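Long-range contact in putative peptidyl-arginine deiminase family protein (Campylobacter jejuni subsp. jejuni serotype O:2, PDB 6B10), which probably hydrolyses agmatine to N-carbamoylputrescine as an agmatine deiminase, a step in making the polyamine putrescine: residues P283-K288 / V309-F314. Sequence-based numbering, arbitrary orientation.
Sequences PFYKDK and VDARVF
The parallel strand pair of a beta-alpha-beta unit ends where F284 meets V309 and A311: strands 279-284 and 305-310, joined through helix 289-300, run side by side until their last residues. F284 bonds across to the neighbouring chain through both its backbone N and its backbone O. Its N donates to V309 O (2.9 Å). A311 N, just past the strand, donates to F284 O (2.8 Å). Beyond the bridge of F284 with D310 the ladder stops, but the chains stay in contact through Y285, K286 and R312, and the two faces at the strand ends carry different contacts.

On the face of P283 the contact is apolar. A311 CB sits against P283 CB (3.6 Å) and also against Y285 CE1, on a ring whose hydroxyl is tied to T269 O and S320 OG.

On the face of D310, at the end of this crossover unit in what is probably a pentein fold, as in other guanidino-group-modifying enzymes, K286, D310 and R312 form a salt-bridge network. R312 turns back on D310 and holds it side-on, with NE bonded to OD1 (3.0 Å). Its NH2 bonds to D310 OD2 (2.9 Å), and both bonds meet the carboxylate on its syn side. The bend at chi3 (-63°) places NE for this grip, and a weak bond from R312 N also reaches OD1. K286 crosses this pair at about a right angle, laying CG over the centre of one guanidinium face, 3.6 Å above its plane. Its NZ makes a long salt bridge to D310 OD2 (3.8 Å). K286 NZ also lies 3.5 Å from R312 NH2, a like-charge approach that the shared carboxylate would be expected to ease.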
# COMPACT_ATOMS: atom_id res chain seq x y z
N PRO A 283 8.34 5.13 -6.10
CA PRO A 283 8.71 6.46 -5.63
C PRO A 283 10.15 6.81 -6.03
O PRO A 283 11.05 5.97 -5.91
CB PRO A 283 8.58 6.35 -4.10
CG PRO A 283 8.65 4.90 -3.78
CD PRO A 283 8.24 4.14 -5.01
N PHE A 284 10.33 8.02 -6.54
CA PHE A 284 11.64 8.60 -6.81
C PHE A 284 11.87 9.71 -5.78
O PHE A 284 10.93 10.40 -5.37
CB PHE A 284 11.68 9.18 -8.23
CG PHE A 284 12.13 8.20 -9.30
CD1 PHE A 284 12.14 6.82 -9.09
CD2 PHE A 284 12.52 8.67 -10.55
CE1 PHE A 284 12.55 5.94 -10.09
CE2 PHE A 284 12.92 7.80 -11.56
CZ PHE A 284 12.94 6.44 -11.33
N TYR A 285 13.12 9.86 -5.35
CA TYR A 285 13.49 10.85 -4.33
C TYR A 285 14.62 11.78 -4.79
O TYR A 285 15.20 12.52 -3.98
CB TYR A 285 13.87 10.12 -3.04
CG TYR A 285 12.76 9.25 -2.48
CD1 TYR A 285 11.59 9.81 -1.97
CD2 TYR A 285 12.88 7.85 -2.46
CE1 TYR A 285 10.57 9.02 -1.46
CE2 TYR A 285 11.86 7.05 -1.96
CZ TYR A 285 10.71 7.63 -1.45
OH TYR A 285 9.70 6.84 -0.93
N LYS A 286 14.92 11.75 -6.08
CA LYS A 286 16.02 12.52 -6.69
C LYS A 286 17.38 12.13 -6.09
O LYS A 286 18.16 12.98 -5.65
CB LYS A 286 15.76 14.04 -6.59
CG LYS A 286 14.42 14.49 -7.16
CD LYS A 286 14.27 14.10 -8.63
CE LYS A 286 12.99 14.65 -9.25
NZ LYS A 286 12.91 16.14 -9.23
N ASP A 287 17.63 10.83 -6.13
CA ASP A 287 18.85 10.22 -5.63
C ASP A 287 19.27 9.21 -6.68
O ASP A 287 18.42 8.68 -7.39
CB ASP A 287 18.57 9.54 -4.28
CG ASP A 287 19.78 8.85 -3.69
OD1 ASP A 287 20.17 7.76 -4.17
OD2 ASP A 287 20.33 9.38 -2.71
N LYS A 288 20.56 8.93 -6.77
CA LYS A 288 21.08 7.99 -7.76
C LYS A 288 20.44 6.60 -7.68
O LYS A 288 20.42 5.86 -8.66
CB LYS A 288 22.61 7.85 -7.66
CG LYS A 288 23.12 7.28 -6.35
CD LYS A 288 24.62 7.03 -6.41
CE LYS A 288 25.20 6.70 -5.04
NZ LYS A 288 24.65 5.42 -4.52
N VAL A 309 7.83 8.25 -9.85
CA VAL A 309 7.08 9.46 -9.55
C VAL A 309 7.72 10.11 -8.33
O VAL A 309 7.89 9.46 -7.30
CB VAL A 309 5.59 9.16 -9.25
CG1 VAL A 309 4.90 10.37 -8.64
CG2 VAL A 309 4.88 8.71 -10.51
N ASP A 310 8.07 11.38 -8.48
CA ASP A 310 8.70 12.14 -7.41
C ASP A 310 7.82 12.09 -6.17
O ASP A 310 6.70 12.59 -6.19
CB ASP A 310 8.89 13.59 -7.89
CG ASP A 310 9.63 14.46 -6.89
OD1 ASP A 310 10.04 13.97 -5.82
OD2 ASP A 310 9.80 15.65 -7.19
N ALA A 311 8.32 11.47 -5.11
CA ALA A 311 7.52 11.22 -3.90
C ALA A 311 7.98 12.03 -2.68
O ALA A 311 7.50 11.79 -1.57
CB ALA A 311 7.54 9.74 -3.57
N ARG A 312 8.88 12.98 -2.89
CA ARG A 312 9.50 13.72 -1.78
C ARG A 312 8.49 14.46 -0.90
O ARG A 312 8.60 14.44 0.33
CB ARG A 312 10.53 14.71 -2.32
CG ARG A 312 11.76 14.05 -2.88
CD ARG A 312 12.71 15.07 -3.46
NE ARG A 312 12.08 15.77 -4.58
CZ ARG A 312 12.52 16.91 -5.11
NH1 ARG A 312 13.60 17.50 -4.62
NH2 ARG A 312 11.88 17.45 -6.13
N VAL A 313 7.51 15.10 -1.52
CA VAL A 313 6.56 15.92 -0.78
C VAL A 313 5.69 15.04 0.12
O VAL A 313 5.40 15.41 1.27
CB VAL A 313 5.68 16.77 -1.73
CG1 VAL A 313 4.76 17.68 -0.93
CG2 VAL A 313 6.55 17.60 -2.65
N PHE A 314 5.31 13.87 -0.39
CA PHE A 314 4.54 12.88 0.38
C PHE A 314 5.19 12.58 1.74
O PHE A 314 4.50 12.42 2.74
CB PHE A 314 4.39 11.56 -0.39
CG PHE A 314 3.46 11.63 -1.57
CD1 PHE A 314 3.92 12.00 -2.82
CD2 PHE A 314 2.13 11.26 -1.43
CE1 PHE A 314 3.07 12.04 -3.91
CE2 PHE A 314 1.27 11.29 -2.52
CZ PHE A 314 1.74 11.68 -3.76